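Local coordinates for putative NAD dependent dehydrogenase (Micromonospora echinospora, PDB 6NOR), which binds NAD and probably works as an NAD-dependent oxidoreductase of the GFO/IDH/MocA family in the biosynthesis of gentamicin, at residues A[22-26]-A[323-327]; A[175-179]-A[252-256]; A[183-187]-A[228-233]. All coordinates share one frame; numbering follows the deposited sequence.

Contact 1 (A[22-26]-A[323-327]); sequences VERLG and AVLDG
Leu25 reaches across to the last turn of helix 313-326 with its CD1 methyl, which lies 3.7 Å from CG1 of Val324. CG of Leu25 is anti to the backbone N (chi1 -178°), which places CD1 against Val324, the two side chains crossing at about a right angle. The same CD1 sits 4.0 Å from CD2 of Leu325, so one methyl of the strand residue meets two successive helix residues. The two branches of Leu325 divide the work: CD2 goes to Leu25, while CD1 lies 3.8 Å from CB of Glu23 and packs on the aliphatic root of that side chain. Leu25 opens strand 25-30, a central strand of the parallel Rossmann-type sheet, and the contact therefore sets the start of that strand against the end of a helix from the other end of the sequence. Arg87, on the neighbouring strand 86-91, touches both leucines.

The polar part is less comfortable. Glu23 runs past Leu325 in the opposite direction, extended beyond CG, and its carboxylate comes up to that of Asp326 with the two planes only 12° apart. OE1 of Glu23 and OD1 of Asp326, both acceptors, approach to 3.0 Å. Glu23 is poorly ordered, so this like-charge approach is doubtful in detail; Asp326 also has a long, weak ion pair with Arg48.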
# COMPACT_ATOMS: atom_id res chain seq x y z
N VAL A 22 4.12 -19.85 -38.21
CA VAL A 22 4.22 -20.71 -39.36
C VAL A 22 5.03 -21.99 -39.25
O VAL A 22 4.83 -22.89 -40.07
CB VAL A 22 4.76 -19.86 -40.46
CG1 VAL A 22 3.65 -18.97 -40.99
CG2 VAL A 22 5.76 -18.98 -39.84
N GLU A 23 5.93 -22.12 -38.28
CA GLU A 23 6.68 -23.36 -38.17
C GLU A 23 5.76 -24.32 -37.44
O GLU A 23 4.78 -23.89 -36.86
CB GLU A 23 8.01 -23.13 -37.45
CG GLU A 23 9.03 -22.51 -38.39
CD GLU A 23 10.35 -22.19 -37.70
OE1 GLU A 23 10.34 -21.35 -36.78
OE2 GLU A 23 11.40 -22.77 -38.09
N ARG A 24 6.02 -25.62 -37.51
CA ARG A 24 5.19 -26.53 -36.75
C ARG A 24 6.05 -27.43 -35.90
O ARG A 24 6.94 -28.11 -36.38
CB ARG A 24 4.28 -27.34 -37.66
CG ARG A 24 3.08 -26.55 -38.16
CD ARG A 24 2.27 -25.94 -37.02
NE ARG A 24 1.20 -26.83 -36.60
CZ ARG A 24 0.23 -26.50 -35.75
NH1 ARG A 24 0.19 -25.29 -35.22
NH2 ARG A 24 -0.69 -27.40 -35.43
N LEU A 25 5.78 -27.42 -34.60
CA LEU A 25 6.57 -28.20 -33.69
C LEU A 25 5.67 -29.13 -32.94
O LEU A 25 4.79 -28.70 -32.21
CB LEU A 25 7.34 -27.31 -32.73
CG LEU A 25 8.26 -28.01 -31.73
CD1 LEU A 25 9.54 -28.50 -32.41
CD2 LEU A 25 8.57 -27.09 -30.57
N GLY A 26 5.87 -30.43 -33.14
CA GLY A 26 5.07 -31.43 -32.47
C GLY A 26 5.55 -31.57 -31.05
O GLY A 26 6.76 -31.68 -30.80
N ALA A 323 14.13 -21.39 -28.96
CA ALA A 323 15.43 -22.05 -28.91
C ALA A 323 15.43 -23.31 -29.78
O ALA A 323 16.38 -23.55 -30.50
CB ALA A 323 15.81 -22.41 -27.48
N VAL A 324 14.37 -24.09 -29.70
CA VAL A 324 14.26 -25.31 -30.49
C VAL A 324 14.11 -25.03 -32.00
O VAL A 324 14.83 -25.59 -32.81
CB VAL A 324 13.08 -26.17 -30.03
CG1 VAL A 324 12.79 -27.25 -31.05
CG2 VAL A 324 13.38 -26.76 -28.67
N LEU A 325 13.19 -24.14 -32.35
CA LEU A 325 12.85 -23.87 -33.75
C LEU A 325 13.82 -22.96 -34.48
O LEU A 325 14.06 -23.13 -35.68
CB LEU A 325 11.45 -23.26 -33.83
CG LEU A 325 10.30 -24.25 -33.66
CD1 LEU A 325 8.97 -23.56 -33.82
CD2 LEU A 325 10.46 -25.35 -34.67
N ASP A 326 14.37 -21.98 -33.77
CA ASP A 326 15.18 -20.93 -34.40
C ASP A 326 16.58 -20.86 -33.84
O ASP A 326 17.33 -19.94 -34.15
CB ASP A 326 14.51 -19.55 -34.25
CG ASP A 326 13.09 -19.52 -34.79
OD1 ASP A 326 12.85 -20.08 -35.88
OD2 ASP A 326 12.21 -18.92 -34.12
N GLY A 327 16.94 -21.82 -32.99
CA GLY A 327 18.27 -21.82 -32.38
C GLY A 327 18.61 -20.59 -31.56
O GLY A 327 19.77 -20.33 -31.27

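Contact 2 (A[175-179]-A[252-256]); sequences RTSGP and SWACP
Pro179 stands over the indole of Trp253, its ring crossing the tryptophan at about a right angle. The CD methylene makes a CH-pi contact, 3.6 Å from the centroid of the five-membered ring and 15° off its normal, while CG reaches out over the six-membered ring. The NE1 of the same five-membered ring is hydrogen-bonded to Asp197.

Thr176 lies beside the tryptophan and points the same way. Its OG1, set between the backbone N and the carbonyl carbon (chi1 81°), turns back to accept from Gly178 N at 2.7 Å, forming an ST turn. Ser252 OG makes a second ST turn with Ala254 N. Between the turns, Thr176 N donates to Ser252 O at 3.0 Å, nearly straight at 169°, and Cys255 N donates to Thr176 O.

Beyond these bonds, CB of Arg175 rests 3.7 Å from CB of Cys255. The extended arginine carries its guanidinium on to Asp250 and to Glu264 of the second subunit.

Arg175 and Ser252 form a parallel bridge where strands 167-175 and 246-252 end side by side in the mixed sheet; beyond it the first segment leads on toward helix 187-190 and the second toward strand 260-267.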
# COMPACT_ATOMS: atom_id res chain seq x y z
N ARG A 175 5.77 -17.71 -0.11
CA ARG A 175 4.88 -18.33 0.85
C ARG A 175 3.56 -18.75 0.27
O ARG A 175 2.92 -18.02 -0.48
CB ARG A 175 4.64 -17.40 2.01
CG ARG A 175 5.88 -17.19 2.85
CD ARG A 175 5.74 -15.96 3.67
NE ARG A 175 6.94 -15.67 4.44
CZ ARG A 175 7.25 -14.46 4.85
NH1 ARG A 175 6.45 -13.45 4.55
NH2 ARG A 175 8.34 -14.25 5.56
N THR A 176 3.17 -19.97 0.62
CA THR A 176 1.92 -20.57 0.20
C THR A 176 1.30 -21.30 1.37
O THR A 176 1.91 -21.44 2.42
CB THR A 176 2.11 -21.59 -0.94
OG1 THR A 176 2.56 -22.84 -0.38
CG2 THR A 176 3.12 -21.12 -1.96
N SER A 177 0.09 -21.79 1.18
CA SER A 177 -0.54 -22.70 2.13
C SER A 177 -0.22 -24.16 1.79
O SER A 177 -0.87 -25.06 2.27
CB SER A 177 -2.04 -22.50 2.13
OG SER A 177 -2.53 -22.69 0.81
N GLY A 178 0.77 -24.39 0.94
CA GLY A 178 1.25 -25.74 0.72
C GLY A 178 0.64 -26.41 -0.48
O GLY A 178 -0.32 -25.92 -1.05
N PRO A 179 1.20 -27.55 -0.88
CA PRO A 179 0.81 -28.28 -2.09
C PRO A 179 -0.52 -29.00 -1.97
O PRO A 179 -0.93 -29.36 -0.88
CB PRO A 179 1.95 -29.28 -2.26
CG PRO A 179 2.42 -29.53 -0.87
CD PRO A 179 2.33 -28.19 -0.19
N SER A 252 7.84 -21.01 2.78
CA SER A 252 6.93 -21.64 3.72
C SER A 252 5.73 -22.22 3.01
O SER A 252 5.22 -21.63 2.07
CB SER A 252 6.46 -20.62 4.76
OG SER A 252 5.51 -21.21 5.63
N TRP A 253 5.31 -23.39 3.49
CA TRP A 253 4.08 -24.05 3.08
C TRP A 253 2.96 -23.83 4.09
O TRP A 253 1.87 -24.34 3.92
CB TRP A 253 4.29 -25.54 2.94
CG TRP A 253 4.89 -26.03 1.66
CD1 TRP A 253 5.12 -25.33 0.51
CD2 TRP A 253 5.33 -27.36 1.42
NE1 TRP A 253 5.66 -26.14 -0.44
CE2 TRP A 253 5.81 -27.40 0.09
CE3 TRP A 253 5.36 -28.52 2.18
CZ2 TRP A 253 6.31 -28.57 -0.48
CZ3 TRP A 253 5.86 -29.68 1.61
CH2 TRP A 253 6.33 -29.69 0.30
N ALA A 254 3.23 -23.10 5.17
CA ALA A 254 2.25 -23.03 6.24
C ALA A 254 1.73 -21.62 6.41
O ALA A 254 1.30 -21.24 7.50
CB ALA A 254 2.85 -23.53 7.53
N CYS A 255 1.75 -20.85 5.33
CA CYS A 255 1.30 -19.47 5.38
C CYS A 255 -0.11 -19.28 4.80
O CYS A 255 -0.34 -19.56 3.63
CB CYS A 255 2.30 -18.59 4.63
SG CYS A 255 1.97 -16.81 4.75
N PRO A 256 -1.04 -18.79 5.61
CA PRO A 256 -2.44 -18.61 5.20
C PRO A 256 -2.68 -17.30 4.42
O PRO A 256 -1.81 -16.43 4.39
CB PRO A 256 -3.19 -18.57 6.54
CG PRO A 256 -2.22 -17.91 7.45
CD PRO A 256 -0.81 -18.26 6.96

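Contact 3 (A[183-187]-A[228-233]); sequences WFRSK and AGDVED. With NAD (nicotinamide-adenine-dinucleotide), chain G.
Gly229 brings its CA to 3.1 Å from Arg185 O, a place where a side chain would clash with that carbonyl. Next, Asp230 N donates to the same oxygen, nearly along the C=O axis, while the Asp230 carboxylate uses the syn lone pair of OD1 to take Lys187 N at 3.0 Å. CG of Asp230 lies between the backbone N and the carbonyl carbon (chi1 51°), which brings OD1 back to that amide at the start of helix 187-190. Val231 puts one methyl on each neighbour: CG2 lies 3.6 Å from Arg185 O, and CG1 packs on CG of Lys187. Asp233 closes the row, its OD1 meeting Arg185 NH1 at 3.1 Å in a salt bridge close to the guanidinium plane, with a weaker bond from NH2. Asp233 OD2 is held by the amides of Leu225 and Ser226.

On the NAD side, Trp183 NE1 donates to O1A of the cofactor at 2.9 Å, and Phe184 CD1 lies over one indole face, offset toward its rim. Replacing Trp183 with an alanine is likely to leave O1A without this donor and take away the indole that Phe184 rests against.

The contact joins the 3-10 turn leading into helix 187-190 to the loop between strands 215-223 and 234-241.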
# COMPACT_ATOMS: atom_id res chain seq x y z
N TRP A 183 2.18 -36.40 -3.45
CA TRP A 183 3.55 -36.81 -3.70
C TRP A 183 4.55 -35.76 -3.22
O TRP A 183 5.69 -36.07 -2.93
CB TRP A 183 3.78 -37.12 -5.19
CG TRP A 183 3.67 -35.94 -6.12
CD1 TRP A 183 2.59 -35.60 -6.90
CD2 TRP A 183 4.68 -34.94 -6.38
NE1 TRP A 183 2.86 -34.46 -7.62
CE2 TRP A 183 4.13 -34.04 -7.31
CE3 TRP A 183 5.98 -34.73 -5.91
CZ2 TRP A 183 4.85 -32.95 -7.79
CZ3 TRP A 183 6.69 -33.65 -6.37
CH2 TRP A 183 6.12 -32.76 -7.30
N PHE A 184 4.11 -34.51 -3.16
CA PHE A 184 4.96 -33.41 -2.70
C PHE A 184 5.51 -33.63 -1.29
O PHE A 184 6.54 -33.08 -0.96
CB PHE A 184 4.21 -32.09 -2.69
CG PHE A 184 4.06 -31.44 -4.05
CD1 PHE A 184 3.00 -31.77 -4.87
CD2 PHE A 184 4.93 -30.46 -4.46
CE1 PHE A 184 2.81 -31.15 -6.07
CE2 PHE A 184 4.76 -29.82 -5.68
CZ PHE A 184 3.69 -30.18 -6.49
N ARG A 185 4.83 -34.42 -0.46
CA ARG A 185 5.23 -34.50 0.95
C ARG A 185 6.09 -35.72 1.31
O ARG A 185 6.36 -35.95 2.48
CB ARG A 185 3.99 -34.43 1.83
CG ARG A 185 3.27 -33.09 1.69
CD ARG A 185 2.18 -32.87 2.73
NE ARG A 185 1.79 -31.45 2.79
CZ ARG A 185 2.32 -30.56 3.63
NH1 ARG A 185 3.28 -30.92 4.48
NH2 ARG A 185 1.90 -29.31 3.61
N SER A 186 6.57 -36.46 0.31
CA SER A 186 7.50 -37.57 0.56
C SER A 186 8.84 -37.34 -0.12
O SER A 186 8.88 -37.01 -1.29
CB SER A 186 6.91 -38.89 0.07
OG SER A 186 5.83 -39.28 0.90
N LYS A 187 9.93 -37.53 0.62
CA LYS A 187 11.29 -37.44 0.08
C LYS A 187 11.47 -38.33 -1.14
O LYS A 187 12.04 -37.92 -2.13
CB LYS A 187 12.34 -37.84 1.11
CG LYS A 187 12.73 -36.77 2.09
CD LYS A 187 13.53 -37.42 3.22
CE LYS A 187 13.97 -36.41 4.26
NZ LYS A 187 14.70 -37.09 5.37
N ALA A 228 1.77 -35.21 8.36
CA ALA A 228 1.84 -35.94 7.12
C ALA A 228 3.19 -35.73 6.44
O ALA A 228 3.68 -34.62 6.38
CB ALA A 228 0.72 -35.53 6.20
N GLY A 229 3.78 -36.82 5.95
CA GLY A 229 4.99 -36.77 5.17
C GLY A 229 6.25 -36.71 5.99
O GLY A 229 6.20 -36.74 7.22
N ASP A 230 7.38 -36.60 5.32
CA ASP A 230 8.66 -36.54 6.02
C ASP A 230 9.54 -35.39 5.52
O ASP A 230 10.75 -35.47 5.59
CB ASP A 230 9.41 -37.86 5.89
CG ASP A 230 9.51 -38.34 4.45
OD1 ASP A 230 9.27 -37.52 3.55
OD2 ASP A 230 9.83 -39.52 4.23
N VAL A 231 8.92 -34.33 5.01
CA VAL A 231 9.69 -33.20 4.48
C VAL A 231 9.35 -31.92 5.23
O VAL A 231 8.34 -31.86 5.90
CB VAL A 231 9.46 -32.99 2.97
CG1 VAL A 231 9.96 -34.17 2.19
CG2 VAL A 231 7.96 -32.72 2.68
N GLU A 232 10.20 -30.90 5.07
CA GLU A 232 10.05 -29.65 5.80
C GLU A 232 8.95 -28.76 5.22
O GLU A 232 8.69 -28.80 4.03
CB GLU A 232 11.38 -28.90 5.82
CG GLU A 232 11.69 -28.10 4.57
CD GLU A 232 12.11 -28.95 3.37
OE1 GLU A 232 12.30 -30.18 3.51
OE2 GLU A 232 12.26 -28.39 2.28
N ASP A 233 8.31 -27.96 6.09
CA ASP A 233 7.26 -27.00 5.70
C ASP A 233 7.77 -25.58 5.59
O ASP A 233 7.15 -24.71 4.99
CB ASP A 233 6.12 -26.99 6.73
CG ASP A 233 5.23 -28.20 6.64
OD1 ASP A 233 4.43 -28.30 5.69
OD2 ASP A 233 5.30 -29.05 7.55
PA NAD G . 0.36 -33.04 -10.14
O1A NAD G . 0.28 -34.07 -8.99
O2A NAD G . -0.80 -32.12 -10.21
O5B NAD G . 0.47 -33.80 -11.51
C5B NAD G . 1.43 -34.84 -11.63
C4B NAD G . 0.98 -35.68 -12.86
O4B NAD G . 1.93 -36.48 -13.25
C3B NAD G . -0.17 -36.56 -12.44
O3B NAD G . -1.15 -36.45 -13.39
C2B NAD G . 0.43 -38.00 -12.43
O2B NAD G . -0.63 -38.96 -12.78
C1B NAD G . 1.28 -37.93 -13.38
N9A NAD G . 2.38 -38.87 -13.24
C8A NAD G . 2.98 -39.36 -12.14
N7A NAD G . 3.99 -40.17 -12.54
C5A NAD G . 4.01 -40.18 -13.87
C6A NAD G . 4.80 -40.83 -14.77
N6A NAD G . 5.84 -41.69 -14.50
N1A NAD G . 4.61 -40.66 -16.07
C2A NAD G . 3.62 -39.85 -16.52
N3A NAD G . 2.83 -39.21 -15.63
C4A NAD G . 3.02 -39.37 -14.31
O3 NAD G . 1.68 -32.24 -9.94
PN NAD G . 2.07 -30.82 -10.55
O1N NAD G . 1.59 -30.60 -11.95
O2N NAD G . 1.59 -29.72 -9.62
O5D NAD G . 3.65 -30.81 -10.57
C5D NAD G . 4.37 -31.47 -11.59
C4D NAD G . 5.75 -30.81 -11.74
O4D NAD G . 5.67 -29.54 -12.00
C3D NAD G . 6.55 -30.91 -10.41
O3D NAD G . 7.80 -31.17 -10.68
C2D NAD G . 6.35 -29.52 -9.76
O2D NAD G . 7.49 -29.23 -8.85
C1D NAD G . 6.33 -28.71 -10.79
N1N NAD G . 5.56 -27.53 -10.54
C2N NAD G . 6.03 -26.31 -11.02
C3N NAD G . 5.32 -25.13 -10.81
C7N NAD G . 5.93 -23.83 -11.35
O7N NAD G . 5.42 -22.79 -11.12
N7N NAD G . 7.14 -23.88 -12.10
C4N NAD G . 4.14 -25.12 -10.11
C5N NAD G . 3.65 -26.34 -9.64
C6N NAD G . 4.37 -27.55 -9.85

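How the contacts relate
Contacts 2 and 3 are neighbours, their centres 13 Å apart, whereas contact 1 lies about 38 Å (centre to centre) from each, across the centre of the chain. Contact 1 belongs to the parallel Rossmann-type sheet and to helix 313-326, bringing together distant parts of the sequence; both other contacts fall between its segments along the chain. Contact 3 in turn falls between the segments of contact 2, in the order 175-179, 183-187, 228-233, 252-256, all at one end of the mixed sheet in the C-terminal domain. There they touch: Pro179 packs on Phe184, and Trp253 N probably hydrogen-bonds Asp233 O. The loops beside the NAD diphosphate are thus tied to the strand ends of this sheet.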